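Adenylosuccinate lyase (Francisella tularensis subsp. tularensis SCHU S4, PDB 4EEI) probably catalyses two fumarate-releasing eliminations of purine biosynthesis, one yielding AMP from adenylosuccinate and the other an aminoimidazole carboxamide ribotide on the way to IMP. Local coordinates at residues V335-R338 with D339-E342; E412-K415 with K416-K420; A350-S353 with S354-H358. One frame throughout, in Å; residues are numbered along the deposited sequence.

The three contacts follow the chain in the order contact 1, contact 3, contact 2, and all lie on the same side of the centre of this largely helical chain. Contact 1 leads from strand 335-336 into helix 338-346; contact 3 lies at the N-terminal end of helix 352-363, the next helix, its centre about 25 Å from that of contact 1. Contact 2, the short helix 411-418 and its exit, comes back to pack on contact 3, with centres about 13 Å apart and Tyr418 meeting Tyr351 and Phe355. Contact 1 stays about 18 Å from contact 2 between centres, without touching it. Contacts 2 and 3 both reach the second subunit, so this helical pair forms part of an interface within the tetramer.

Contact 1: residues V335-R338 with D339-E342; sequences VVQR and DIIE. With EDO (1,2-ethanediol), chain R.
Arg338 and Glu342, one helical turn apart, form a salt bridge across the first turn of helix 338-346. The NE of Arg338 donates to OE1 of Glu342 at 3.0 Å, with the oxygen at the guanidinium edge, tilted slightly from its plane. The carboxylate, in contrast, is met from above its own plane, and the two flat groups are turned 67° against each other. A second, weak bond runs from Arg338 NH2 to Glu342 OE2, and a water joins the same two atoms, accepting from NH2 at 2.9 Å and donating to OE2 at 2.7 Å. The arginine reaches its partner because CG stands anti to the backbone N (chi1 179°) and the chain stays extended as far as NE.

In the backbone, Ile341 N donates to Gln337 O and Glu342 N to Arg338 O, winding the first turn, with Gln337 as N-cap residue. A 1,2-ethanediol molecule, probably from the crystallisation liquor, takes a hydrogen bond from Ile340 N through its O1 at 3.3 Å. CD1 of Ile341 presses on CG1 of Val336 at 3.5 Å, a tight fit. Ile340 and Gln337 lie side by side, pointing the same way, with CD1 3.3 Å from NE2.

Partners outside the two segments hold the polar ends: Glu133 forms a salt bridge with NH1 of Arg338, Ile135 N donates to OE2 of Glu342, and Phe249 O receives Gln337 NE2. Strand 335-336 pairs antiparallel with strand 251-252, and Ile341 packs on Ile134 and Phe150, so the helix start is joined to the small sheet and to the loops that lead into strand 135-140 and out of strand 143-149.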
loop_
_atom_site.group_PDB
_atom_site.type_symbol
_atom_site.label_atom_id
_atom_site.label_comp_id
_atom_site.label_asym_id
_atom_site.label_seq_id
_atom_site.Cartn_x
_atom_site.Cartn_y
_atom_site.Cartn_z
ATOM N N VAL B 335 12.726 -5.103 -31.665
ATOM C CA VAL B 335 13.602 -4.708 -32.764
ATOM C C VAL B 335 14.445 -3.523 -32.307
ATOM O O VAL B 335 13.907 -2.488 -31.913
ATOM C CB VAL B 335 12.806 -4.353 -34.037
ATOM C CG1 VAL B 335 13.742 -3.845 -35.136
ATOM C CG2 VAL B 335 12.026 -5.575 -34.536
ATOM N N VAL B 336 15.764 -3.695 -32.322
ATOM C CA VAL B 336 16.683 -2.643 -31.894
ATOM C C VAL B 336 17.173 -1.868 -33.127
ATOM O O VAL B 336 17.696 -2.460 -34.087
ATOM C CB VAL B 336 17.861 -3.225 -31.087
ATOM C CG1 VAL B 336 18.833 -2.134 -30.696
ATOM C CG2 VAL B 336 17.352 -3.946 -29.827
ATOM N N GLN B 337 16.977 -0.551 -33.134
ATOM C CA GLN B 337 17.283 0.219 -34.347
ATOM C C GLN B 337 18.659 0.869 -34.255
ATOM O O GLN B 337 18.799 2.032 -33.866
ATOM C CB GLN B 337 16.186 1.243 -34.659
ATOM C CG GLN B 337 14.806 0.620 -34.763
ATOM C CD GLN B 337 13.822 1.499 -35.486
ATOM O OE1 GLN B 337 13.475 1.238 -36.629
ATOM N NE2 GLN B 337 13.361 2.551 -34.821
ATOM N N ARG B 338 19.668 0.089 -34.618
ATOM C CA ARG B 338 21.049 0.465 -34.364
ATOM C C ARG B 338 21.474 1.804 -34.956
ATOM O O ARG B 338 22.123 2.601 -34.285
ATOM C CB ARG B 338 21.997 -0.617 -34.862
ATOM C CG ARG B 338 23.434 -0.236 -34.636
ATOM C CD ARG B 338 24.381 -1.342 -35.010
ATOM N NE ARG B 338 25.713 -1.039 -34.503
ATOM C CZ ARG B 338 26.677 -1.934 -34.357
ATOM N NH1 ARG B 338 26.462 -3.200 -34.684
ATOM N NH2 ARG B 338 27.855 -1.562 -33.878
ATOM N N ASP B 339 21.123 2.051 -36.211
ATOM C CA ASP B 339 21.547 3.296 -36.849
ATOM C C ASP B 339 20.937 4.536 -36.188
ATOM O O ASP B 339 21.607 5.555 -36.054
ATOM C CB ASP B 339 21.272 3.263 -38.348
ATOM C CG ASP B 339 22.210 2.319 -39.087
ATOM O OD1 ASP B 339 23.340 2.088 -38.595
ATOM O OD2 ASP B 339 21.813 1.810 -40.154
ATOM N N ILE B 340 19.681 4.443 -35.758
ATOM C CA ILE B 340 19.059 5.541 -35.016
ATOM C C ILE B 340 19.786 5.770 -33.695
ATOM O O ILE B 340 20.070 6.910 -33.314
ATOM C CB ILE B 340 17.569 5.272 -34.745
ATOM C CG1 ILE B 340 16.761 5.439 -36.037
ATOM C CG2 ILE B 340 17.026 6.213 -33.651
ATOM C CD1 ILE B 340 15.367 4.866 -35.956
ATOM N N ILE B 341 20.092 4.677 -33.007
ATOM C CA ILE B 341 20.755 4.735 -31.708
ATOM C C ILE B 341 22.125 5.394 -31.814
ATOM O O ILE B 341 22.443 6.303 -31.052
ATOM C CB ILE B 341 20.931 3.324 -31.139
ATOM C CG1 ILE B 341 19.574 2.747 -30.735
ATOM C CG2 ILE B 341 21.853 3.335 -29.941
ATOM C CD1 ILE B 341 19.604 1.259 -30.483
ATOM N N GLU B 342 22.927 4.939 -32.770
ATOM C CA GLU B 342 24.300 5.412 -32.876
ATOM C C GLU B 342 24.405 6.788 -33.542
ATOM O O GLU B 342 25.331 7.552 -33.266
ATOM C CB GLU B 342 25.158 4.363 -33.591
ATOM C CG GLU B 342 25.157 3.016 -32.855
ATOM C CD GLU B 342 26.236 2.049 -33.336
ATOM O OE1 GLU B 342 26.381 1.849 -34.561
ATOM O OE2 GLU B 342 26.936 1.477 -32.474
HETATM C C1 EDO R . 18.096 0.651 -37.822
HETATM O O1 EDO R . 18.347 2.045 -37.588
HETATM C C2 EDO R . 19.408 -0.122 -37.960
HETATM O O2 EDO R . 19.230 -1.467 -37.481
HETATM O O HOH W 1 29.413 0.326 -32.300
#

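Contact 2: residues E412-K415 with K416-K420; sequences EGIK and KTYLK
Thr417 grips the carbonyl of Gly413 twice, through its hydroxyl and its backbone amide. OG1 donates to Gly413 O at 2.9 Å, standing 37° out of the carbonyl plane, and Thr417 N comes to the same oxygen, also at 2.9 Å, from the opposite face. The hydroxyl can turn back on the preceding turn because OG1 lies anti to its own carbonyl carbon, beside the backbone N (chi1 -60°). The neighbouring rungs are ordinary helical bonds, Lys416 N to Glu412 O and Tyr418 N to Ile414 O. Leu419 N still reaches Lys415 O at 3.2 Å, although Leu419 is the first residue to depart from helical backbone angles, and its CB lies against that same oxygen.

Side chains pack around this frame. CG2 of Ile414 meets CD2 of the Tyr418 ring at 3.8 Å, the two groups slanting across each other, and Ile414 O lies near the plane of that ring, 3.2 Å from CD2. CG2 of Thr417 rests over one ring face, offset toward its rim. On the outer side Lys416 bends at its second torsion and lays CD 3.4 Å from Glu412 O; its NZ stays 4.5 Å from Glu412 OE1, beyond a salt bridge.

Further out, Tyr418 meets Tyr351 with nearly perpendicular rings, and Lys420 NZ bonds Leu190 O and Tyr187 O of the second subunit. The chemistry is therefore divided: the threonine hydroxyl is satisfied inside the helix, apolar groups face the protein, and a lysine just past the helix end makes a polar link to the neighbouring subunit.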
loop_
_atom_site.group_PDB
_atom_site.type_symbol
_atom_site.label_atom_id
_atom_site.label_comp_id
_atom_site.label_asym_id
_atom_site.label_seq_id
_atom_site.Cartn_x
_atom_site.Cartn_y
_atom_site.Cartn_z
ATOM N N GLU B 412 35.111 6.444 -33.598
ATOM C CA GLU B 412 35.843 5.266 -33.144
ATOM C C GLU B 412 36.525 5.505 -31.802
ATOM O O GLU B 412 36.522 4.635 -30.935
ATOM C CB GLU B 412 36.883 4.851 -34.186
ATOM C CG GLU B 412 36.303 4.152 -35.404
ATOM C CD GLU B 412 37.304 3.236 -36.080
ATOM O OE1 GLU B 412 38.523 3.422 -35.870
ATOM O OE2 GLU B 412 36.874 2.326 -36.822
ATOM N N GLY B 413 37.108 6.686 -31.633
ATOM C CA GLY B 413 37.742 7.042 -30.372
ATOM C C GLY B 413 36.723 7.184 -29.251
ATOM O O GLY B 413 36.953 6.760 -28.109
ATOM N N ILE B 414 35.587 7.796 -29.571
ATOM C CA ILE B 414 34.502 7.943 -28.596
ATOM C C ILE B 414 34.040 6.566 -28.113
ATOM O O ILE B 414 33.822 6.350 -26.919
ATOM C CB ILE B 414 33.324 8.730 -29.210
ATOM C CG1 ILE B 414 33.673 10.217 -29.307
ATOM C CG2 ILE B 414 32.040 8.532 -28.406
ATOM C CD1 ILE B 414 32.678 11.025 -30.119
ATOM N N LYS B 415 33.898 5.632 -29.048
ATOM C CA LYS B 415 33.529 4.263 -28.698
ATOM C C LYS B 415 34.583 3.624 -27.803
ATOM O O LYS B 415 34.256 2.959 -26.824
ATOM C CB LYS B 415 33.320 3.423 -29.963
ATOM C CG LYS B 415 31.858 3.185 -30.297
ATOM C CD LYS B 415 31.659 2.732 -31.738
ATOM C CE LYS B 415 32.376 1.433 -32.039
ATOM N NZ LYS B 415 32.076 0.938 -33.424
ATOM N N LYS B 416 35.848 3.842 -28.144
ATOM C CA LYS B 416 36.965 3.314 -27.367
ATOM C C LYS B 416 36.950 3.824 -25.947
ATOM O O LYS B 416 37.338 3.119 -25.014
ATOM C CB LYS B 416 38.284 3.750 -27.990
ATOM C CG LYS B 416 39.100 2.625 -28.569
ATOM C CD LYS B 416 38.458 2.105 -29.831
ATOM C CE LYS B 416 39.363 1.108 -30.539
ATOM N NZ LYS B 416 39.474 1.419 -31.990
ATOM N N THR B 417 36.521 5.069 -25.791
ATOM C CA THR B 417 36.589 5.741 -24.501
ATOM C C THR B 417 35.449 5.318 -23.594
ATOM O O THR B 417 35.666 4.920 -22.449
ATOM C CB THR B 417 36.573 7.272 -24.684
ATOM O OG1 THR B 417 37.704 7.665 -25.474
ATOM C CG2 THR B 417 36.629 7.987 -23.344
ATOM N N TYR B 418 34.230 5.393 -24.109
ATOM C CA TYR B 418 33.058 5.245 -23.267
ATOM C C TYR B 418 32.589 3.806 -23.111
ATOM O O TYR B 418 31.662 3.532 -22.347
ATOM C CB TYR B 418 31.940 6.141 -23.788
ATOM C CG TYR B 418 32.267 7.604 -23.628
ATOM C CD1 TYR B 418 32.062 8.242 -22.415
ATOM C CD2 TYR B 418 32.796 8.341 -24.679
ATOM C CE1 TYR B 418 32.356 9.576 -22.253
ATOM C CE2 TYR B 418 33.101 9.681 -24.524
ATOM C CZ TYR B 418 32.880 10.290 -23.307
ATOM O OH TYR B 418 33.174 11.625 -23.136
ATOM N N LEU B 419 33.226 2.894 -23.835
ATOM C CA LEU B 419 32.937 1.470 -23.695
ATOM C C LEU B 419 34.187 0.708 -23.254
ATOM O O LEU B 419 34.256 -0.517 -23.384
ATOM C CB LEU B 419 32.393 0.897 -25.007
ATOM C CG LEU B 419 30.874 0.942 -25.211
ATOM C CD1 LEU B 419 30.340 2.359 -25.319
ATOM C CD2 LEU B 419 30.483 0.146 -26.436
ATOM N N LYS B 420 35.163 1.446 -22.729
ATOM C CA LYS B 420 36.457 0.893 -22.312
ATOM C C LYS B 420 36.343 -0.301 -21.354
ATOM O O LYS B 420 37.084 -1.273 -21.478
ATOM C CB LYS B 420 37.294 1.996 -21.651
ATOM C CG LYS B 420 38.677 1.566 -21.168
ATOM C CD LYS B 420 39.326 2.663 -20.300
ATOM C CE LYS B 420 38.673 2.761 -18.909
ATOM N NZ LYS B 420 38.582 4.157 -18.363
#

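Contact 3: residues A350-S353 with S354-H358; sequences AYLS and SFYLH
Tyr356 turns its ring back toward the carbonyl of Leu352 because CG lies anti to its own carbonyl carbon (chi1 -69°). CE2 comes to 4.0 Å from Leu352 CB, and CD2 to 3.1 Å from Leu352 O, which approaches the ring obliquely. Phe355 takes the other course, with CG anti to the backbone N (chi1 170°); its ring leads away from Leu352 while CD2 of Phe355 sits over one face of the Tyr356 ring, offset toward the rim.

The backbone carries these groups. Tyr356 N donates to Leu352 O at 2.9 Å, nearly straight at 175°, and Leu357 N to Ser353 O at 2.7 Å. In the first residues here, Ser354 N makes a weak bond to Tyr351 O and a firmer one to a water at 2.8 Å, which in turn donates to Ala350 O. The carbonyl of Ser354 is held from both faces of its plane by His358, one turn on: the backbone N comes from one side and ND1 from the other, the latter 2.7 Å from Ser354 O, with the oxygen in the imidazole plane.

That bond fixes the rotation of the ring, which bonds Gly91 N of the second subunit through NE2 and meets Phe90 of that subunit edge to face. Tyr356 OH hydrogen-bonds Ser389 OG and its ring stacks on Phe388, while Phe355 packs on Thr417 and Tyr418 of helix 411-418. Donation from ND1 to Ser354 O, with NE2 meeting a backbone amide of the neighbouring subunit, is consistent with a neutral histidine ring carrying its proton on ND1.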
loop_
_atom_site.group_PDB
_atom_site.type_symbol
_atom_site.label_atom_id
_atom_site.label_comp_id
_atom_site.label_asym_id
_atom_site.label_seq_id
_atom_site.Cartn_x
_atom_site.Cartn_y
_atom_site.Cartn_z
ATOM N N ALA B 350 28.392 17.407 -26.639
ATOM C CA ALA B 350 28.520 18.187 -25.404
ATOM C C ALA B 350 29.365 17.513 -24.320
ATOM O O ALA B 350 30.159 18.163 -23.642
ATOM C CB ALA B 350 27.144 18.542 -24.859
ATOM N N TYR B 351 29.179 16.209 -24.165
ATOM C CA TYR B 351 29.900 15.409 -23.176
ATOM C C TYR B 351 31.427 15.493 -23.315
ATOM O O TYR B 351 32.161 15.231 -22.361
ATOM C CB TYR B 351 29.448 13.947 -23.249
ATOM C CG TYR B 351 29.485 13.348 -24.634
ATOM C CD1 TYR B 351 28.350 13.328 -25.435
ATOM C CD2 TYR B 351 30.652 12.787 -25.138
ATOM C CE1 TYR B 351 28.380 12.774 -26.700
ATOM C CE2 TYR B 351 30.691 12.233 -26.398
ATOM C CZ TYR B 351 29.555 12.230 -27.177
ATOM O OH TYR B 351 29.591 11.678 -28.437
ATOM N N LEU B 352 31.905 15.852 -24.497
ATOM C CA LEU B 352 33.343 15.847 -24.750
ATOM C C LEU B 352 34.111 16.882 -23.930
ATOM O O LEU B 352 35.303 16.716 -23.680
ATOM C CB LEU B 352 33.638 16.044 -26.235
ATOM C CG LEU B 352 33.371 14.860 -27.166
ATOM C CD1 LEU B 352 33.797 15.195 -28.593
ATOM C CD2 LEU B 352 34.091 13.620 -26.678
ATOM N N SER B 353 33.437 17.953 -23.525
ATOM C CA SER B 353 34.090 18.985 -22.728
ATOM C C SER B 353 34.573 18.433 -21.394
ATOM O O SER B 353 35.696 18.715 -20.967
ATOM C CB SER B 353 33.156 20.170 -22.509
ATOM O OG SER B 353 32.907 20.834 -23.732
ATOM N N SER B 354 33.729 17.638 -20.742
ATOM C CA SER B 354 34.128 17.004 -19.492
ATOM C C SER B 354 35.319 16.077 -19.717
ATOM O O SER B 354 36.213 15.997 -18.878
ATOM C CB SER B 354 32.973 16.231 -18.858
ATOM O OG SER B 354 33.409 15.582 -17.675
ATOM N N PHE B 355 35.333 15.388 -20.855
ATOM C CA PHE B 355 36.446 14.506 -21.171
ATOM C C PHE B 355 37.743 15.302 -21.254
ATOM O O PHE B 355 38.715 14.996 -20.556
ATOM C CB PHE B 355 36.200 13.746 -22.475
ATOM C CG PHE B 355 37.410 13.006 -22.968
ATOM C CD1 PHE B 355 37.777 11.795 -22.397
ATOM C CD2 PHE B 355 38.201 13.535 -23.979
ATOM C CE1 PHE B 355 38.899 11.115 -22.837
ATOM C CE2 PHE B 355 39.325 12.863 -24.422
ATOM C CZ PHE B 355 39.674 11.650 -23.847
ATOM N N TYR B 356 37.741 16.329 -22.097
ATOM C CA TYR B 356 38.903 17.198 -22.272
ATOM C C TYR B 356 39.287 17.943 -21.000
ATOM O O TYR B 356 40.469 18.179 -20.756
ATOM C CB TYR B 356 38.654 18.200 -23.399
ATOM C CG TYR B 356 38.599 17.550 -24.754
ATOM C CD1 TYR B 356 39.646 16.759 -25.206
ATOM C CD2 TYR B 356 37.493 17.705 -25.572
ATOM C CE1 TYR B 356 39.599 16.155 -26.443
ATOM C CE2 TYR B 356 37.435 17.105 -26.807
ATOM C CZ TYR B 356 38.488 16.331 -27.239
ATOM O OH TYR B 356 38.427 15.734 -28.478
ATOM N N LEU B 357 38.297 18.333 -20.202
ATOM C CA LEU B 357 38.597 19.018 -18.948
ATOM C C LEU B 357 39.407 18.097 -18.045
ATOM O O LEU B 357 40.461 18.483 -17.534
ATOM C CB LEU B 357 37.318 19.471 -18.238
ATOM C CG LEU B 357 37.548 20.185 -16.903
ATOM C CD1 LEU B 357 38.589 21.279 -17.052
ATOM C CD2 LEU B 357 36.262 20.770 -16.362
ATOM N N HIS B 358 38.907 16.877 -17.868
ATOM C CA HIS B 358 39.604 15.864 -17.087
ATOM C C HIS B 358 40.972 15.551 -17.676
ATOM O O HIS B 358 41.944 15.373 -16.942
ATOM C CB HIS B 358 38.778 14.584 -17.008
ATOM C CG HIS B 358 37.673 14.636 -16.001
ATOM N ND1 HIS B 358 36.425 15.148 -16.290
ATOM C CD2 HIS B 358 37.623 14.228 -14.711
ATOM C CE1 HIS B 358 35.654 15.050 -15.220
ATOM N NE2 HIS B 358 36.356 14.493 -14.249
HETATM O O HOH W 2 30.964 17.880 -20.605
#